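Local coordinates for protein antigen TpF1 (PDB 2FJC) that belongs to the Dps family of mini-ferritins, binds ferric iron and probably oxidises iron, and may also have a structural role in the outer membrane, at residues S101-V106 and G151-A156. Residues are numbered along the deposited sequence; the frame is centred on the assembly and turned at random.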
loop_
_atom_site.group_PDB
_atom_site.type_symbol
_atom_site.label_atom_id
_atom_site.label_comp_id
_atom_site.label_asym_id
_atom_site.label_seq_id
_atom_site.Cartn_x
_atom_site.Cartn_y
_atom_site.Cartn_z
ATOM N N SER B 101 22.536 -1.887 31.593
ATOM C CA SER B 101 23.963 -1.817 31.356
ATOM C C SER B 101 24.242 -1.620 29.860
ATOM O O SER B 101 25.105 -0.818 29.477
ATOM C CB SER B 101 24.605 -3.106 31.868
ATOM O OG SER B 101 25.997 -2.958 31.973
ATOM N N ALA B 102 23.511 -2.353 29.019
ATOM C CA ALA B 102 23.676 -2.254 27.571
ATOM C C ALA B 102 23.240 -0.882 27.072
ATOM O O ALA B 102 23.941 -0.243 26.288
ATOM C CB ALA B 102 22.866 -3.331 26.867
ATOM N N LEU B 103 22.085 -0.422 27.531
ATOM C CA LEU B 103 21.595 0.870 27.095
ATOM C C LEU B 103 22.528 2.002 27.523
ATOM O O LEU B 103 22.757 2.944 26.760
ATOM C CB LEU B 103 20.184 1.115 27.630
ATOM C CG LEU B 103 19.105 0.168 27.095
ATOM C CD1 LEU B 103 17.749 0.598 27.633
ATOM C CD2 LEU B 103 19.119 0.164 25.572
ATOM N N ALA B 104 23.077 1.905 28.729
ATOM C CA ALA B 104 23.975 2.940 29.224
ATOM C C ALA B 104 25.200 3.008 28.332
ATOM O O ALA B 104 25.736 4.083 28.073
ATOM C CB ALA B 104 24.389 2.652 30.659
ATOM N N ARG B 105 25.641 1.851 27.858
ATOM C CA ARG B 105 26.803 1.815 26.988
ATOM C C ARG B 105 26.516 2.377 25.597
ATOM O O ARG B 105 27.353 3.098 25.051
ATOM C CB ARG B 105 27.364 0.393 26.890
ATOM C CG ARG B 105 27.886 -0.096 28.215
ATOM C CD ARG B 105 28.445 -1.498 28.164
ATOM N NE ARG B 105 28.600 -2.019 29.519
ATOM C CZ ARG B 105 28.998 -3.251 29.813
ATOM N NH1 ARG B 105 29.300 -4.111 28.848
ATOM N NH2 ARG B 105 29.066 -3.632 31.081
ATOM N N VAL B 106 25.354 2.077 25.014
ATOM C CA VAL B 106 25.089 2.637 23.692
ATOM C C VAL B 106 24.889 4.148 23.836
ATOM O O VAL B 106 25.286 4.905 22.967
ATOM C CB VAL B 106 23.853 1.992 22.969
ATOM C CG1 VAL B 106 23.845 0.505 23.190
ATOM C CG2 VAL B 106 22.565 2.627 23.419
ATOM N N GLY B 151 18.449 8.514 27.793
ATOM C CA GLY B 151 18.614 9.186 29.064
ATOM C C GLY B 151 17.344 9.103 29.873
ATOM O O GLY B 151 17.380 8.874 31.080
ATOM N N ALA B 152 16.210 9.272 29.202
ATOM C CA ALA B 152 14.924 9.222 29.864
ATOM C C ALA B 152 14.595 7.817 30.369
ATOM O O ALA B 152 14.014 7.664 31.445
ATOM C CB ALA B 152 13.835 9.722 28.920
ATOM N N THR B 153 14.974 6.789 29.613
ATOM C CA THR B 153 14.664 5.432 30.042
ATOM C C THR B 153 15.622 4.941 31.135
ATOM O O THR B 153 15.265 4.076 31.928
ATOM C CB THR B 153 14.666 4.426 28.853
ATOM O OG1 THR B 153 15.907 3.722 28.822
ATOM C CG2 THR B 153 14.491 5.120 27.544
ATOM N N LEU B 154 16.826 5.507 31.183
ATOM C CA LEU B 154 17.818 5.125 32.187
ATOM C C LEU B 154 17.742 5.970 33.466
ATOM O O LEU B 154 18.300 5.604 34.498
ATOM C CB LEU B 154 19.226 5.224 31.606
ATOM C CG LEU B 154 19.568 4.189 30.541
ATOM C CD1 LEU B 154 20.936 4.474 29.947
ATOM C CD2 LEU B 154 19.528 2.799 31.160
ATOM N N LYS B 155 17.047 7.099 33.398
ATOM C CA LYS B 155 16.909 7.981 34.555
ATOM C C LYS B 155 16.252 7.267 35.734
ATOM O O LYS B 155 15.257 6.557 35.579
ATOM C CB LYS B 155 16.091 9.213 34.167
ATOM C CG LYS B 155 15.864 10.209 35.285
ATOM C CD LYS B 155 15.096 11.409 34.758
ATOM C CE LYS B 155 14.743 12.386 35.851
ATOM N NZ LYS B 155 14.016 13.555 35.286
ATOM N N ALA B 156 16.814 7.457 36.920
ATOM C CA ALA B 156 16.269 6.822 38.112
ATOM C C ALA B 156 15.649 7.842 39.063
ATOM O O ALA B 156 15.916 9.053 38.897
ATOM C CB ALA B 156 17.364 6.035 38.825
ATOM O OXT ALA B 156 14.914 7.409 39.974
#
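With CG anti to the carbonyl carbon (chi1 -69°), Leu154 directs its isobutyl group at helix 99-127, where Leu103, in the same kind of rotamer (chi1 -65°), and Ala104 receive it. The two methyls of Leu154 overlap in their reach: CD1 lies over the Leu103-Ala104 backbone, and CD2 touches the side chain of Leu103. Leu154 CD1 is 3.5 Å from CA of Ala104 and 3.6 Å from N of Ala104, and also meets that residue's CB. Leu154 CD2 rests on CB of Leu103 at 4.0 Å. The small side chain of Ala104 leaves the methyl in contact with the main chain, at the point where the two segments come nearest, CA of Ala104 to CA of Leu154 being 7.2 Å. One residue earlier, the side chain of Thr153 crosses that of Leu103 at about a right angle, Thr153 OG1 lying 3.8 Å from Leu103 CD1; that hydroxyl also forms a weak hydrogen bond with the carbonyl oxygen of Leu150, within its own helix. Leu150 continues the apolar seam by packing on Leu103 and Val106. The example illustrates how the start of helix 99-127 packs against the end of helix 130-154 in a ferritin-like four-helix bundle. Beyond the seam, Lys155 makes a salt bridge to Glu96 of a second subunit. No hydrogen bond or salt bridge links the two segments, which implies van der Waals and hydrophobic cohesion.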